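Side-chain contact in melanin biosynthesis protein TyrA, putative (Shewanella oneidensis, PDB 2IIZ), which binds heme b and probably acts as a peroxidase of the dye-decolorizing (DyP) type: residues Y49-T52 with D53-S56. Sequence-based numbering, arbitrary orientation.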
loop_
_atom_site.group_PDB
_atom_site.type_symbol
_atom_site.label_atom_id
_atom_site.label_comp_id
_atom_site.label_asym_id
_atom_site.label_seq_id
_atom_site.Cartn_x
_atom_site.Cartn_y
_atom_site.Cartn_z
ATOM N N TYR A 49 -19.248 7.173 -9.698
ATOM C CA TYR A 49 -20.576 7.274 -9.077
ATOM C C TYR A 49 -21.255 5.924 -9.123
ATOM O O TYR A 49 -21.657 5.381 -8.105
ATOM C CB TYR A 49 -21.388 8.310 -9.852
ATOM C CG TYR A 49 -22.706 8.747 -9.280
ATOM C CD1 TYR A 49 -23.881 8.065 -9.574
ATOM C CD2 TYR A 49 -22.784 9.870 -8.456
ATOM C CE1 TYR A 49 -25.114 8.489 -9.048
ATOM C CE2 TYR A 49 -24.006 10.303 -7.926
ATOM C CZ TYR A 49 -25.161 9.611 -8.225
ATOM O OH TYR A 49 -26.351 10.052 -7.689
ATOM N N GLU A 50 -21.371 5.388 -10.326
ATOM C CA GLU A 50 -21.976 4.079 -10.564
ATOM C C GLU A 50 -21.392 2.953 -9.682
ATOM O O GLU A 50 -22.104 2.000 -9.326
ATOM C CB GLU A 50 -21.830 3.728 -12.057
ATOM C CG GLU A 50 -22.701 4.638 -12.966
ATOM C CD GLU A 50 -22.484 4.437 -14.472
ATOM O OE1 GLU A 50 -21.433 3.895 -14.895
ATOM O OE2 GLU A 50 -23.388 4.834 -15.243
ATOM N N LEU A 51 -20.105 3.072 -9.341
ATOM C CA LEU A 51 -19.382 2.053 -8.558
ATOM C C LEU A 51 -19.789 1.998 -7.086
ATOM O O LEU A 51 -19.549 0.979 -6.400
ATOM C CB LEU A 51 -17.869 2.301 -8.637
ATOM C CG LEU A 51 -17.193 1.988 -9.967
ATOM C CD1 LEU A 51 -15.773 2.463 -9.940
ATOM C CD2 LEU A 51 -17.223 0.520 -10.223
ATOM N N THR A 52 -20.391 3.089 -6.614
ATOM C CA THR A 52 -20.974 3.134 -5.286
ATOM C C THR A 52 -22.028 2.024 -5.132
ATOM O O THR A 52 -22.005 1.246 -4.171
ATOM C CB THR A 52 -21.529 4.550 -4.985
ATOM O OG1 THR A 52 -20.414 5.456 -4.833
ATOM C CG2 THR A 52 -22.313 4.565 -3.675
ATOM N N ASP A 53 -22.944 1.945 -6.089
ATOM C CA ASP A 53 -23.927 0.874 -6.119
ATOM C C ASP A 53 -23.275 -0.506 -6.436
ATOM O O ASP A 53 -23.545 -1.497 -5.751
ATOM C CB ASP A 53 -25.011 1.196 -7.137
ATOM C CG ASP A 53 -25.868 2.409 -6.741
ATOM O OD1 ASP A 53 -26.292 2.529 -5.570
ATOM O OD2 ASP A 53 -26.131 3.255 -7.619
ATOM N N GLN A 54 -22.430 -0.580 -7.462
ATOM C CA GLN A 54 -21.846 -1.870 -7.844
ATOM C C GLN A 54 -21.117 -2.513 -6.656
ATOM O O GLN A 54 -21.238 -3.722 -6.421
ATOM C CB GLN A 54 -20.873 -1.711 -9.015
ATOM C CG GLN A 54 -20.353 -3.051 -9.555
ATOM C CD GLN A 54 -19.486 -2.895 -10.797
ATOM O OE1 GLN A 54 -19.430 -1.828 -11.400
ATOM N NE2 GLN A 54 -18.801 -3.965 -11.181
ATOM N N TYR A 55 -20.370 -1.685 -5.922
ATOM C CA TYR A 55 -19.564 -2.147 -4.794
ATOM C C TYR A 55 -20.123 -1.595 -3.489
ATOM O O TYR A 55 -19.392 -1.060 -2.669
ATOM C CB TYR A 55 -18.093 -1.740 -4.983
ATOM C CG TYR A 55 -17.427 -2.378 -6.205
ATOM C CD1 TYR A 55 -17.348 -3.762 -6.343
ATOM C CD2 TYR A 55 -16.874 -1.600 -7.215
ATOM C CE1 TYR A 55 -16.735 -4.357 -7.465
ATOM C CE2 TYR A 55 -16.261 -2.187 -8.334
ATOM C CZ TYR A 55 -16.195 -3.558 -8.457
ATOM O OH TYR A 55 -15.582 -4.120 -9.582
ATOM N N SER A 56 -21.432 -1.724 -3.304
ATOM C CA SER A 56 -22.085 -1.279 -2.063
ATOM C C SER A 56 -21.643 -2.175 -0.923
ATOM O O SER A 56 -21.473 -1.737 0.215
ATOM C CB SER A 56 -23.604 -1.329 -2.187
ATOM O OG SER A 56 -24.061 -2.656 -2.385
HETATM O O HOH W 1 -24.609 5.337 -6.851
#
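Leu51 O accepts the backbone N-H of Tyr55 at 2.8 Å from Tyr55 N, the shorter of the two direct hydrogen bonds joining residues 49-52 to 53-56. The bond is bent, with an angle of 154° at the hydrogen, and the donor stands 35° out of the carbonyl plane. One residue earlier, Gln54 N reaches Glu50 O at 3.2 Å, this time in the carbonyl plane. One step further back the i to i+4 pairing is absent: Tyr49 O and Asp53 N lie 4.2 Å apart. Tyr49 O is instead held by Thr52 N and by a water that donates to it over 3.2 Å. The same water also makes a weak bond to Asp53 OD2, spanning one turn from backbone to carboxylate.

On another side of the helix, Leu51 and Tyr55 run alongside each other: Leu51 CD2 meets Tyr55 CE2 at 3.4 Å, approaching the ring obliquely. Leu51 CD2 is equally near Gln54 OE1, also 3.4 Å away. Gln54 CG, set anti to the backbone N (chi1 -174°), stands 4.2 Å above the plane of the Tyr55 ring, over its centre. Ile114 and Leu117 of helix 112-125 add further contacts to the ring. An alanine in place of Tyr55 would remove the ring from beside Leu51 CD2 and Gln54 CG and is likely to open a gap against helix 112-125.

Tyr55 is the first residue to leave helical backbone angles, and Ser56 N bonds to Asp53 O rather than to Thr52 O. The arrangement is that of the amphipathic last turn of helix 34-54, with Leu51 buried and Glu50 and Asp53 exposed, in the N-terminal ferredoxin-like half of the DyP-type peroxidase fold, where Leu51, and Tyr55 just past the helix end, pack against helix 112-125, away from the heme site.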